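Local coordinates for 4-oxalocrotonate decarboxylase NahK (Pseudomonas putida, PDB 5D2K), which catalyses the metal-assisted decarboxylation of (3E)-2-oxohex-3-enedioate to 2-oxopent-4-enoate and carbon dioxide, a step in naphthalene degradation, at residues 116-122 and 139-145; 174-180 and 260-266; 23-27 and 58-62; 63-69 and 88-94. The protein carries 1 engineered substitution. All coordinates share one frame; numbering follows the deposited sequence. Where two conformers were deposited one is given.

Contact 1 of 4, residues 116-122 and 139-145; sequences EISVVTK and IDYVIPT. With MG (magnesium ion), chain C.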
loop_
_atom_site.group_PDB
_atom_site.type_symbol
_atom_site.label_atom_id
_atom_site.label_comp_id
_atom_site.label_asym_id
_atom_site.label_seq_id
_atom_site.Cartn_x
_atom_site.Cartn_y
_atom_site.Cartn_z
ATOM N N GLU A 116 -2.507 -6.933 -6.086
ATOM C CA GLU A 116 -1.197 -6.337 -6.390
ATOM C C GLU A 116 -0.132 -7.389 -6.634
ATOM O O GLU A 116 -0.326 -8.572 -6.347
ATOM C CB GLU A 116 -0.736 -5.408 -5.247
ATOM C CG GLU A 116 -1.848 -4.489 -4.741
ATOM C CD GLU A 116 -1.391 -3.259 -3.985
ATOM O OE1 GLU A 116 -0.190 -2.921 -3.985
ATOM O OE2 GLU A 116 -2.272 -2.598 -3.409
ATOM N N ILE A 117 1.001 -6.955 -7.173
ATOM C CA ILE A 117 2.163 -7.823 -7.203
ATOM C C ILE A 117 3.272 -7.144 -6.393
ATOM O O ILE A 117 3.524 -5.932 -6.511
ATOM C CB ILE A 117 2.604 -8.171 -8.663
ATOM C CG1 ILE A 117 3.685 -9.261 -8.666
ATOM C CG2 ILE A 117 3.054 -6.947 -9.416
ATOM C CD1 ILE A 117 3.210 -10.634 -8.136
ATOM N N SER A 118 3.871 -7.920 -5.500
ATOM C CA SER A 118 4.945 -7.402 -4.665
ATOM C C SER A 118 6.282 -7.969 -5.081
ATOM O O SER A 118 6.350 -9.007 -5.745
ATOM C CB SER A 118 4.707 -7.736 -3.193
ATOM O OG SER A 118 3.465 -7.234 -2.765
ATOM N N VAL A 119 7.340 -7.282 -4.668
ATOM C CA VAL A 119 8.703 -7.771 -4.869
ATOM C C VAL A 119 9.450 -7.748 -3.550
ATOM O O VAL A 119 9.097 -6.996 -2.639
ATOM C CB VAL A 119 9.497 -6.930 -5.916
ATOM C CG1 VAL A 119 8.822 -6.994 -7.278
ATOM C CG2 VAL A 119 9.664 -5.478 -5.449
ATOM N N VAL A 120 10.463 -8.601 -3.439
ATOM C CA VAL A 120 11.437 -8.501 -2.356
ATOM C C VAL A 120 12.774 -8.190 -2.994
ATOM O O VAL A 120 13.162 -8.843 -3.951
ATOM C CB VAL A 120 11.504 -9.803 -1.516
ATOM C CG1 VAL A 120 12.706 -9.794 -0.582
ATOM C CG2 VAL A 120 10.230 -9.954 -0.700
ATOM N N THR A 121 13.466 -7.173 -2.488
ATOM C CA THR A 121 14.737 -6.768 -3.081
ATOM C C THR A 121 15.910 -7.516 -2.457
ATOM O O THR A 121 15.801 -8.014 -1.338
ATOM C CB THR A 121 14.987 -5.256 -2.923
ATOM O OG1 THR A 121 15.211 -4.936 -1.537
ATOM C CG2 THR A 121 13.799 -4.458 -3.452
ATOM N N LYS A 122 17.030 -7.573 -3.178
ATOM C CA LYS A 122 18.256 -8.182 -2.635
ATOM C C LYS A 122 19.479 -7.264 -2.718
ATOM O O LYS A 122 20.596 -7.692 -2.442
ATOM C CB LYS A 122 18.564 -9.512 -3.339
ATOM C CG LYS A 122 18.644 -9.445 -4.858
ATOM C CD LYS A 122 19.003 -10.816 -5.422
ATOM C CE LYS A 122 18.971 -10.824 -6.933
ATOM N NZ LYS A 122 19.448 -12.144 -7.453
ATOM N N ILE A 139 15.907 -7.025 -7.814
ATOM C CA ILE A 139 14.739 -7.838 -7.465
ATOM C C ILE A 139 15.123 -9.290 -7.206
ATOM O O ILE A 139 15.703 -9.956 -8.070
ATOM C CB ILE A 139 13.670 -7.800 -8.570
ATOM C CG1 ILE A 139 13.278 -6.349 -8.885
ATOM C CG2 ILE A 139 12.439 -8.622 -8.147
ATOM C CD1 ILE A 139 12.869 -5.538 -7.659
ATOM N N ASP A 140 14.781 -9.780 -6.020
ATOM C CA ASP A 140 15.066 -11.161 -5.623
ATOM C C ASP A 140 13.971 -12.084 -6.137
ATOM O O ASP A 140 14.238 -13.025 -6.886
ATOM C CB ASP A 140 15.181 -11.231 -4.090
ATOM C CG ASP A 140 15.913 -12.467 -3.596
ATOM O OD1 ASP A 140 16.156 -13.387 -4.397
ATOM O OD2 ASP A 140 16.236 -12.497 -2.388
ATOM N N TYR A 141 12.733 -11.804 -5.754
ATOM C CA TYR A 141 11.599 -12.597 -6.225
ATOM C C TYR A 141 10.304 -11.790 -6.108
ATOM O O TYR A 141 10.295 -10.671 -5.578
ATOM C CB TYR A 141 11.499 -13.921 -5.450
ATOM C CG TYR A 141 11.423 -13.781 -3.941
ATOM C CD1 TYR A 141 12.580 -13.651 -3.173
ATOM C CD2 TYR A 141 10.200 -13.807 -3.285
ATOM C CE1 TYR A 141 12.517 -13.526 -1.790
ATOM C CE2 TYR A 141 10.123 -13.685 -1.899
ATOM C CZ TYR A 141 11.285 -13.546 -1.164
ATOM O OH TYR A 141 11.205 -13.425 0.205
ATOM N N VAL A 142 9.220 -12.352 -6.631
ATOM C CA VAL A 142 7.934 -11.667 -6.660
ATOM C C VAL A 142 6.912 -12.434 -5.816
ATOM O O VAL A 142 7.039 -13.649 -5.655
ATOM C CB VAL A 142 7.432 -11.501 -8.105
ATOM C CG1 VAL A 142 8.555 -10.922 -8.977
ATOM C CG2 VAL A 142 6.940 -12.831 -8.658
ATOM N N ILE A 143 5.934 -11.708 -5.267
ATOM C CA ILE A 143 4.935 -12.267 -4.355
ATOM C C ILE A 143 3.530 -11.763 -4.668
ATOM O O ILE A 143 3.254 -10.577 -4.494
ATOM C CB ILE A 143 5.253 -11.905 -2.888
ATOM C CG1 ILE A 143 6.607 -12.484 -2.466
ATOM C CG2 ILE A 143 4.149 -12.385 -1.956
ATOM C CD1 ILE A 143 7.026 -12.048 -1.079
ATOM N N PRO A 144 2.633 -12.663 -5.124
ATOM C CA PRO A 144 1.224 -12.263 -5.272
ATOM C C PRO A 144 0.681 -11.760 -3.939
ATOM O O PRO A 144 0.868 -12.434 -2.927
ATOM C CB PRO A 144 0.537 -13.558 -5.706
ATOM C CG PRO A 144 1.611 -14.286 -6.483
ATOM C CD PRO A 144 2.874 -14.019 -5.652
ATOM N N THR A 145 0.070 -10.577 -3.933
ATOM C CA THR A 145 -0.345 -9.941 -2.685
ATOM C C THR A 145 -1.668 -9.209 -2.856
ATOM O O THR A 145 -1.824 -8.414 -3.786
ATOM C CB THR A 145 0.704 -8.913 -2.187
ATOM O OG1 THR A 145 1.998 -9.518 -2.121
ATOM C CG2 THR A 145 0.343 -8.372 -0.801
HETATM MG MG MG C . -2.515 -0.813 -2.514
HETATM O O HOH W 1 -0.441 -0.582 -2.617
HETATM O O HOH W 2 16.343 -10.640 -0.411
HETATM O O HOH W 3 16.789 -14.162 -7.089
#
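Glu116 and Thr145 form a hydrogen-bonded pair of antiparallel strands 112-121 and 139-149, Glu116 N donating to Thr145 O at 2.8 Å and Thr145 N bonding back to Glu116 O. Ser118 and Ile143 exchange the next two backbone bonds. Farther along, a classic beta bulge sets Asp140 and Tyr141 both against Val120, whose O takes a firm bond from Asp140 N (2.8 Å) and a weak one from Tyr141 N.

Two hydroxyls add a short polar chain on the side-chain face shared by Ser118 and Thr145. Ser118 OG donates to Thr145 OG1 at 2.8 Å; Thr145 OG1, placed beside its own backbone N (chi1 -52°), donates in turn to Ile143 O at 2.9 Å. Ser118 N reaches that carbonyl from the opposite face of its plane. A valine at Thr145 would probably leave Ser118 OG without this acceptor and Ile143 O with one donor fewer.

Among apolar contacts, Val120 CB lies over the Tyr141 ring, 4.0 Å from its centroid, while Val119 CG2 meets Ile139 CD1 crosswise at 3.9 Å.

At the metal, Glu116 OE2 binds magnesium at 2.0 Å, beside Glu114 and Glu147, and its OE1 accepts from a magnesium-bound water at 2.7 Å. Backbone bonds and the buried hydroxyl pair thus fix the strand from which Glu116 reaches the metal, so that its carboxylate serves both the ion and its water.

Contact 2 of 4, residues 174-180 and 260-266; sequences ITGGRMA and GLGSVSA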
loop_
_atom_site.group_PDB
_atom_site.type_symbol
_atom_site.label_atom_id
_atom_site.label_comp_id
_atom_site.label_asym_id
_atom_site.label_seq_id
_atom_site.Cartn_x
_atom_site.Cartn_y
_atom_site.Cartn_z
ATOM N N ILE A 174 -2.261 -9.605 2.364
ATOM C CA ILE A 174 -2.320 -11.068 2.298
ATOM C C ILE A 174 -1.404 -11.577 1.186
ATOM O O ILE A 174 -1.641 -11.285 0.016
ATOM C CB ILE A 174 -3.763 -11.570 2.013
ATOM C CG1 ILE A 174 -4.793 -10.847 2.890
ATOM C CG2 ILE A 174 -3.849 -13.090 2.177
ATOM C CD1 ILE A 174 -6.170 -10.659 2.232
ATOM N N THR A 175 -0.366 -12.331 1.532
ATOM C CA THR A 175 0.515 -12.898 0.510
ATOM C C THR A 175 0.083 -14.323 0.201
ATOM O O THR A 175 -0.490 -15.013 1.057
ATOM C CB THR A 175 1.998 -12.904 0.934
ATOM O OG1 THR A 175 2.164 -13.704 2.111
ATOM C CG2 THR A 175 2.502 -11.483 1.192
ATOM N N GLY A 176 0.330 -14.774 -1.021
ATOM C CA GLY A 176 -0.032 -16.132 -1.363
ATOM C C GLY A 176 0.428 -16.528 -2.747
ATOM O O GLY A 176 1.299 -15.880 -3.324
ATOM N N GLY A 177 -0.158 -17.603 -3.264
ATOM C CA GLY A 177 0.210 -18.141 -4.561
ATOM C C GLY A 177 1.667 -18.563 -4.621
ATOM O O GLY A 177 2.269 -18.928 -3.614
ATOM N N ARG A 178 2.243 -18.501 -5.817
ATOM C CA ARG A 178 3.626 -18.923 -6.033
ATOM C C ARG A 178 4.602 -17.744 -6.084
ATOM O O ARG A 178 4.384 -16.797 -6.843
ATOM C CB ARG A 178 3.700 -19.749 -7.322
ATOM C CG ARG A 178 2.717 -20.921 -7.318
ATOM C CD ARG A 178 2.542 -21.564 -8.692
ATOM N NE ARG A 178 3.719 -22.322 -9.105
ATOM C CZ ARG A 178 3.819 -23.645 -9.042
ATOM N NH1 ARG A 178 2.804 -24.369 -8.579
ATOM N NH2 ARG A 178 4.932 -24.245 -9.445
ATOM N N MET A 179 5.682 -17.833 -5.307
ATOM C CA MET A 179 6.605 -16.713 -5.092
ATOM C C MET A 179 7.934 -16.915 -5.823
ATOM O O MET A 179 8.895 -17.423 -5.240
ATOM C CB MET A 179 6.847 -16.512 -3.588
ATOM C CG MET A 179 5.566 -16.280 -2.764
ATOM S SD MET A 179 5.772 -15.871 -1.004
ATOM C CE MET A 179 4.074 -15.981 -0.432
ATOM N N ALA A 180 7.990 -16.499 -7.091
ATOM C CA ALA A 180 9.080 -16.880 -7.986
ATOM C C ALA A 180 10.075 -15.780 -8.370
ATOM O O ALA A 180 9.811 -14.591 -8.235
ATOM C CB ALA A 180 8.485 -17.461 -9.247
ATOM N N GLY A 260 -0.315 -18.020 -13.998
ATOM C CA GLY A 260 0.872 -18.843 -13.821
ATOM C C GLY A 260 1.466 -18.888 -12.422
ATOM O O GLY A 260 2.506 -19.518 -12.206
ATOM N N LEU A 261 0.819 -18.221 -11.470
ATOM C CA LEU A 261 1.344 -18.120 -10.108
ATOM C C LEU A 261 0.317 -18.501 -9.046
ATOM O O LEU A 261 0.429 -18.084 -7.898
ATOM C CB LEU A 261 1.844 -16.695 -9.826
ATOM C CG LEU A 261 3.023 -16.183 -10.656
ATOM C CD1 LEU A 261 3.305 -14.727 -10.280
ATOM C CD2 LEU A 261 4.253 -17.051 -10.457
ATOM N N GLY A 262 -0.681 -19.291 -9.417
ATOM C CA GLY A 262 -1.637 -19.754 -8.421
ATOM C C GLY A 262 -2.601 -18.669 -7.972
ATOM O O GLY A 262 -2.959 -17.781 -8.742
ATOM N N SER A 263 -3.026 -18.734 -6.715
ATOM C CA SER A 263 -4.033 -17.804 -6.231
ATOM C C SER A 263 -3.800 -17.417 -4.783
ATOM O O SER A 263 -3.142 -18.138 -4.044
ATOM C CB SER A 263 -5.440 -18.399 -6.378
ATOM O OG SER A 263 -5.561 -19.593 -5.625
ATOM N N VAL A 264 -4.347 -16.263 -4.410
ATOM C CA VAL A 264 -4.356 -15.763 -3.037
ATOM C C VAL A 264 -5.797 -15.725 -2.554
ATOM O O VAL A 264 -6.667 -15.211 -3.258
ATOM C CB VAL A 264 -3.744 -14.342 -2.942
ATOM C CG1 VAL A 264 -3.727 -13.850 -1.496
ATOM C CG2 VAL A 264 -2.345 -14.318 -3.549
ATOM N N SER A 265 -6.076 -16.265 -1.370
ATOM C CA SER A 265 -7.449 -16.330 -0.864
ATOM C C SER A 265 -7.537 -15.804 0.560
ATOM O O SER A 265 -6.542 -15.806 1.288
ATOM C CB SER A 265 -7.984 -17.769 -0.900
ATOM O OG SER A 265 -8.050 -18.292 -2.213
ATOM N N ALA A 266 -8.733 -15.392 0.962
ATOM C CA ALA A 266 -8.990 -14.974 2.331
ATOM C C ALA A 266 -10.479 -14.993 2.583
ATOM O O ALA A 266 -11.280 -14.948 1.638
ATOM C CB ALA A 266 -8.425 -13.588 2.602
#
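Arg178 N donates to Leu261 O at 2.8 Å, a fairly straight bond (159° at the hydrogen) whose donor stands above the carbonyl plane. It joins the loop after strand 170-175 to the turn before strand 263-268, and so links the two sheets of this FAA hydrolase-like domain. The arginine side chain then runs over the same peptide: its CG lies 3.7 Å from Leu261 O, and its CD packs on the carbonyl carbon.

Glycine makes the close approach possible. Gly177 CA comes within 3.3 Å of Leu261 O, where a side chain would collide with that oxygen, and the positive phi of Gly177 suits glycine too. Leu261 and Gly262 both face Tyr258 in a classic beta bulge.

The leucine side chain lies alongside the loop, CD2 sitting 3.6 Å from Arg178 O and more loosely approaching Ala180 CB, while Val185 and Leu190 also pack on it. With an alanine at Leu261 the backbone bond could remain, but the loop around Arg178 and Ala180 would probably lose apolar support and gain freedom to shift.

At the other end, Val264 holds CG1 anti to its backbone N (chi1 -178°), against Ile174 CG2 at 3.8 Å, and CG2 against Gly176 C at 3.6 Å. Ile174 CD1 meets Ala266 CB at 3.7 Å. The join thus combines apolar fit with glycine-permitted closeness, and the Arg178-Leu261 bond holds the loop end.

Contact 3 of 4, residues 23-27 and 58-62; sequences ENAEL and KEARG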
loop_
_atom_site.group_PDB
_atom_site.type_symbol
_atom_site.label_atom_id
_atom_site.label_comp_id
_atom_site.label_asym_id
_atom_site.label_seq_id
_atom_site.Cartn_x
_atom_site.Cartn_y
_atom_site.Cartn_z
ATOM N N GLU A 23 -3.166 7.932 14.122
ATOM C CA GLU A 23 -2.902 6.541 14.486
ATOM C C GLU A 23 -4.008 5.965 15.371
ATOM O O GLU A 23 -4.397 4.795 15.219
ATOM C CB GLU A 23 -1.557 6.391 15.191
ATOM C CG GLU A 23 -1.243 4.903 15.352
ATOM C CD GLU A 23 -0.035 4.616 16.213
ATOM O OE1 GLU A 23 0.165 5.301 17.243
ATOM O OE2 GLU A 23 0.720 3.688 15.875
ATOM N N ASN A 24 -4.529 6.777 16.292
ATOM C CA ASN A 24 -5.566 6.281 17.194
ATOM C C ASN A 24 -6.833 5.875 16.445
ATOM O O ASN A 24 -7.539 4.959 16.868
ATOM C CB ASN A 24 -5.895 7.326 18.279
ATOM C CG ASN A 24 -4.902 7.308 19.413
ATOM O OD1 ASN A 24 -4.132 6.369 19.560
ATOM N ND2 ASN A 24 -4.943 8.339 20.251
ATOM N N ALA A 25 -7.118 6.535 15.326
ATOM C CA ALA A 25 -8.269 6.152 14.513
ATOM C C ALA A 25 -8.101 4.723 13.960
ATOM O O ALA A 25 -9.049 3.945 13.915
ATOM C CB ALA A 25 -8.477 7.163 13.377
ATOM N N GLU A 26 -6.884 4.372 13.559
ATOM C CA GLU A 26 -6.611 3.011 13.125
ATOM C C GLU A 26 -6.686 2.009 14.285
ATOM O O GLU A 26 -7.378 0.976 14.203
ATOM C CB GLU A 26 -5.230 2.953 12.468
ATOM C CG GLU A 26 -4.808 1.556 12.030
ATOM C CD GLU A 26 -3.520 1.073 12.690
ATOM O OE1 GLU A 26 -2.690 1.905 13.130
ATOM O OE2 GLU A 26 -3.348 -0.170 12.749
ATOM N N LEU A 27 -5.957 2.310 15.360
ATOM C CA LEU A 27 -5.868 1.398 16.501
ATOM C C LEU A 27 -7.196 1.202 17.228
ATOM O O LEU A 27 -7.417 0.163 17.850
ATOM C CB LEU A 27 -4.818 1.901 17.491
ATOM C CG LEU A 27 -3.405 1.944 16.926
ATOM C CD1 LEU A 27 -2.475 2.533 17.970
ATOM C CD2 LEU A 27 -2.976 0.539 16.545
ATOM N N LYS A 58 5.019 3.224 16.043
ATOM C CA LYS A 58 4.851 1.783 15.962
ATOM C C LYS A 58 6.163 1.069 16.265
ATOM O O LYS A 58 6.168 0.071 16.987
ATOM C CB LYS A 58 4.310 1.375 14.581
ATOM C CG LYS A 58 2.882 1.857 14.354
ATOM C CD LYS A 58 2.229 1.142 13.172
ATOM C CE LYS A 58 0.835 1.678 12.891
ATOM N NZ LYS A 58 -0.077 1.584 14.093
ATOM N N GLU A 59 7.272 1.577 15.734
ATOM C CA GLU A 59 8.590 1.007 16.004
ATOM C C GLU A 59 8.927 1.058 17.494
ATOM O O GLU A 59 9.508 0.116 18.046
ATOM C CB GLU A 59 9.670 1.744 15.203
ATOM C CG GLU A 59 9.657 1.465 13.696
ATOM C CD GLU A 59 10.503 2.458 12.900
ATOM O OE1 GLU A 59 10.701 3.601 13.373
ATOM O OE2 GLU A 59 10.966 2.095 11.793
ATOM N N ALA A 60 8.570 2.178 18.128
ATOM C CA ALA A 60 8.893 2.393 19.533
ATOM C C ALA A 60 8.174 1.420 20.448
ATOM O O ALA A 60 8.670 1.113 21.541
ATOM C CB ALA A 60 8.561 3.827 19.941
ATOM N N ARG A 61 7.014 0.926 20.023
ATOM C CA ARG A 61 6.303 -0.041 20.855
ATOM C C ARG A 61 6.584 -1.479 20.427
ATOM O O ARG A 61 5.924 -2.412 20.899
ATOM C CB ARG A 61 4.789 0.251 20.880
ATOM C CG ARG A 61 3.965 -0.083 19.634
ATOM C CD ARG A 61 2.466 0.207 19.865
ATOM N NE ARG A 61 2.178 1.631 20.082
ATOM C CZ ARG A 61 1.802 2.478 19.126
ATOM N NH1 ARG A 61 1.577 3.760 19.415
ATOM N NH2 ARG A 61 1.671 2.062 17.869
ATOM N N GLY A 62 7.573 -1.656 19.548
ATOM C CA GLY A 62 8.067 -2.985 19.232
ATOM C C GLY A 62 7.604 -3.594 17.917
ATOM O O GLY A 62 7.997 -4.723 17.586
#
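A salt-bridge network of Glu23, Glu26, Lys58 and Arg61 ties the C-terminal end of helix 12-27 to that of helix 44-60, a worked example of charged side chains spanning two helices whose backbones stay well apart. Arg61 grips the Glu23 carboxylate end-on with two nitrogens: NH2 reaches OE2 at 2.7 Å along a nearly straight line (173°), and NH1 reaches OE1 at 3.0 Å. Both oxygens lie close to the guanidinium plane, yet the two flat groups are twisted 41° apart, and NH2 approaches OE2 from above the carboxylate plane.

Lys58 shares that oxygen. Its NZ comes to Glu23 OE2 on the anti side at 2.9 Å, and also meets the syn lone pair of Glu26 OE1 at 2.8 Å. A bend at the last torsion (chi4 -57°) swings the amine between the two acids. Tyr94 OH bonds to both Lys58 NZ and Glu26 OE2, while Arg57 adds a further salt bridge to Glu23 OE1; this density of opposite charges probably keeps both glutamates ionised.

Beyond Lys58, helix 44-60 ends in a Schellman motif with Gly62, at positive phi, as C-prime; Arg61 is the residue just before it. Over one face of the Arg61 guanidinium lies Leu27 CD1, 4.2 Å from NH2.

Contact 4 of 4, residues 63-69 and 88-94; sequences NKIVGLK and YGFLADY. With OOG (2-oxoadipic acid), chain D; EDO (1,2-ethanediol), chain H.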
loop_
_atom_site.group_PDB
_atom_site.type_symbol
_atom_site.label_atom_id
_atom_site.label_comp_id
_atom_site.label_asym_id
_atom_site.label_seq_id
_atom_site.Cartn_x
_atom_site.Cartn_y
_atom_site.Cartn_z
ATOM N N ASN A 63 6.772 -2.879 17.165
ATOM C CA ASN A 63 6.372 -3.384 15.849
ATOM C C ASN A 63 7.557 -3.410 14.889
ATOM O O ASN A 63 8.339 -2.453 14.828
ATOM C CB ASN A 63 5.283 -2.528 15.178
ATOM C CG ASN A 63 4.015 -2.371 15.987
ATOM O OD1 ASN A 63 3.170 -1.558 15.609
ATOM N ND2 ASN A 63 3.857 -3.130 17.074
ATOM N N LYS A 64 7.688 -4.489 14.117
ATOM C CA LYS A 64 8.630 -4.487 13.007
ATOM C C LYS A 64 7.962 -3.890 11.774
ATOM O O LYS A 64 6.771 -4.104 11.547
ATOM C CB LYS A 64 9.122 -5.908 12.706
ATOM C CG LYS A 64 9.883 -6.556 13.868
ATOM C CD LYS A 64 11.139 -5.752 14.212
ATOM C CE LYS A 64 12.045 -6.525 15.158
ATOM N NZ LYS A 64 13.306 -5.799 15.465
ATOM N N ILE A 65 8.724 -3.135 10.992
ATOM C CA ILE A 65 8.223 -2.612 9.730
ATOM C C ILE A 65 8.667 -3.602 8.651
ATOM O O ILE A 65 9.866 -3.760 8.391
ATOM C CB ILE A 65 8.735 -1.180 9.458
ATOM C CG1 ILE A 65 8.429 -0.261 10.648
ATOM C CG2 ILE A 65 8.127 -0.616 8.170
ATOM C CD1 ILE A 65 6.941 -0.191 11.035
ATOM N N VAL A 66 7.706 -4.306 8.059
ATOM C CA VAL A 66 8.038 -5.452 7.204
ATOM C C VAL A 66 7.959 -5.144 5.724
ATOM O O VAL A 66 8.167 -6.041 4.900
ATOM C CB VAL A 66 7.129 -6.659 7.495
ATOM C CG1 VAL A 66 7.297 -7.115 8.947
ATOM C CG2 VAL A 66 5.657 -6.335 7.195
ATOM N N GLY A 67 7.703 -3.887 5.382
ATOM C CA GLY A 67 7.734 -3.481 3.986
ATOM C C GLY A 67 7.208 -2.091 3.712
ATOM O O GLY A 67 6.909 -1.338 4.627
ATOM N N LEU A 68 7.103 -1.757 2.430
ATOM C CA LEU A 68 6.579 -0.480 1.973
ATOM C C LEU A 68 5.515 -0.733 0.907
ATOM O O LEU A 68 5.528 -1.793 0.274
ATOM C CB LEU A 68 7.694 0.401 1.389
ATOM C CG LEU A 68 8.844 0.763 2.318
ATOM C CD1 LEU A 68 9.980 1.395 1.513
ATOM C CD2 LEU A 68 8.372 1.681 3.443
ATOM N N LYS A 69 4.602 0.218 0.708
ATOM C CA LYS A 69 3.640 0.117 -0.392
ATOM C C LYS A 69 3.616 1.393 -1.218
ATOM O O LYS A 69 3.864 2.485 -0.718
ATOM C CB LYS A 69 2.213 -0.232 0.097
ATOM C CG LYS A 69 1.660 0.544 1.302
ATOM C CD LYS A 69 0.883 1.809 0.935
ATOM C CE LYS A 69 -0.320 1.543 0.033
ATOM N NZ LYS A 69 -1.666 1.296 0.684
ATOM N N TYR A 88 3.405 6.821 -1.159
ATOM C CA TYR A 88 3.844 5.597 -0.516
ATOM C C TYR A 88 3.414 5.594 0.956
ATOM O O TYR A 88 3.030 6.627 1.502
ATOM C CB TYR A 88 5.365 5.401 -0.641
ATOM C CG TYR A 88 6.229 6.371 0.151
ATOM C CD1 TYR A 88 6.463 6.187 1.511
ATOM C CD2 TYR A 88 6.817 7.470 -0.474
ATOM C CE1 TYR A 88 7.262 7.076 2.224
ATOM C CE2 TYR A 88 7.617 8.355 0.220
ATOM C CZ TYR A 88 7.833 8.162 1.573
ATOM O OH TYR A 88 8.624 9.050 2.276
ATOM N N GLY A 89 3.470 4.417 1.566
ATOM C CA GLY A 89 3.269 4.260 2.998
ATOM C C GLY A 89 4.045 3.042 3.460
ATOM O O GLY A 89 4.706 2.378 2.654
ATOM N N PHE A 90 3.989 2.746 4.755
ATOM C CA PHE A 90 4.732 1.611 5.303
ATOM C C PHE A 90 3.809 0.482 5.754
ATOM O O PHE A 90 2.608 0.693 5.966
ATOM C CB PHE A 90 5.608 2.064 6.485
ATOM C CG PHE A 90 4.812 2.482 7.696
ATOM C CD1 PHE A 90 4.395 1.540 8.632
ATOM C CD2 PHE A 90 4.452 3.808 7.880
ATOM C CE1 PHE A 90 3.639 1.920 9.737
ATOM C CE2 PHE A 90 3.707 4.196 8.973
ATOM C CZ PHE A 90 3.293 3.249 9.907
ATOM N N LEU A 91 4.383 -0.710 5.912
ATOM C CA LEU A 91 3.642 -1.893 6.354
ATOM C C LEU A 91 4.188 -2.410 7.687
ATOM O O LEU A 91 5.377 -2.751 7.797
ATOM C CB LEU A 91 3.720 -2.995 5.288
ATOM C CG LEU A 91 3.255 -2.583 3.891
ATOM C CD1 LEU A 91 3.582 -3.692 2.895
ATOM C CD2 LEU A 91 1.758 -2.303 3.881
ATOM N N ALA A 92 3.336 -2.448 8.708
ATOM C CA ALA A 92 3.721 -3.010 10.001
ATOM C C ALA A 92 3.486 -4.518 10.045
ATOM O O ALA A 92 2.620 -5.049 9.320
ATOM C CB ALA A 92 2.956 -2.325 11.125
ATOM N N ASP A 93 4.226 -5.214 10.905
ATOM C CA ASP A 93 4.145 -6.672 10.897
ATOM C C ASP A 93 2.730 -7.212 11.164
ATOM O O ASP A 93 2.315 -8.168 10.506
ATOM C CB ASP A 93 5.174 -7.304 11.865
ATOM C CG ASP A 93 5.189 -6.704 13.272
ATOM O OD1 ASP A 93 4.251 -6.005 13.717
ATOM O OD2 ASP A 93 6.189 -7.007 13.966
ATOM N N TYR A 94 1.971 -6.598 12.072
ATOM C CA TYR A 94 0.641 -7.132 12.391
ATOM C C TYR A 94 -0.368 -6.889 11.259
ATOM O O TYR A 94 -1.501 -7.384 11.324
ATOM C CB TYR A 94 0.109 -6.555 13.713
ATOM C CG TYR A 94 -0.176 -5.067 13.672
ATOM C CD1 TYR A 94 -1.421 -4.591 13.293
ATOM C CD2 TYR A 94 0.797 -4.149 14.027
ATOM C CE1 TYR A 94 -1.683 -3.222 13.255
ATOM C CE2 TYR A 94 0.549 -2.783 13.988
ATOM C CZ TYR A 94 -0.701 -2.332 13.600
ATOM O OH TYR A 94 -0.971 -0.975 13.569
HETATM C C2 OOG D . -4.992 4.843 -0.910
HETATM C C3 OOG D . -4.235 3.534 -1.057
HETATM C C4 OOG D . -3.745 3.353 -2.478
HETATM C C6 OOG D . -3.079 1.435 -4.116
HETATM O O4 OOG D . -2.630 0.279 -4.295
HETATM O O3 OOG D . -3.441 2.142 -5.090
HETATM C C5 OOG D . -3.197 1.962 -2.707
HETATM C C1 OOG D . -6.482 4.599 -1.039
HETATM O O1 OOG D . -7.262 4.828 -0.069
HETATM O O2 OOG D . -6.942 4.170 -2.130
HETATM O O5 OOG D . -2.841 1.239 -1.801
HETATM C C1 EDO H . 8.510 12.270 0.283
HETATM O O1 EDO H . 9.393 11.162 0.566
HETATM C C2 EDO H . 7.947 12.179 -1.134
HETATM O O2 EDO H . 7.432 13.461 -1.538
#
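Set between its backbone N and carbonyl carbon (chi1 46°), Lys69 CG rests on Leu91 CD2 at 3.8 Å, and bends at the three later torsions turn the amine into the active site. Asp93 CG takes the same kind of place (chi1 49°), which raises OD2 to Lys64 N at 2.9 Å, the donor standing well above the carboxylate plane.

Between these two side chains run antiparallel strands 65-71 and 87-92, with a classic beta bulge in which Val66 and Gly67 both face Leu91: Val66 N donates to Leu91 O at 2.8 Å, and Leu91 N to Gly67 O at 2.9 Å. Lys69 and Gly89 close the pairing with two backbone bonds. Gly89 leaves room for the lysine chain, since a CB there would sit tightly against Lys69 CD.

On the face opposite Leu91, Ile65 CD1 meets Phe90 CD1 at 3.9 Å, and Leu68 CD2 packs on Phe90 CB. Beyond the strand ends, Asn63 OD1 approaches the edge of the Tyr94 ring in its plane, 3.3 Å from CE2.

The lysine amine is satisfied by several partners, among them Glu147 in a salt bridge and Ala168 O; Lys69 NZ also donates to O5 of 2-oxoadipic acid at 2.7 Å.

Contacts 1 and 4 share the branched sheet and approach the bound 2-oxoadipate and magnesium from different strands; their nearest atoms are about 5 Å apart, and the side chains of Glu116 and Lys69 each come within about 3 Å of that of Glu147. Contact 2 extends contact 1 outward: Val142 N to Ala180 O (2.8 Å) and Pro144 O to Gly176 N (3.1 Å) are probable hydrogen bonds. Its Ile174 side chain is still about 12 Å from magnesium. Contact 3 adjoins contact 4, their centres 12 Å apart, with Lys58 CD packing on Phe90 CE1 at 3.8 Å, although the Glu26 side chain stays about 13 Å from the 2-oxoadipate. The centres of contacts 2 and 3 are 29 Å apart.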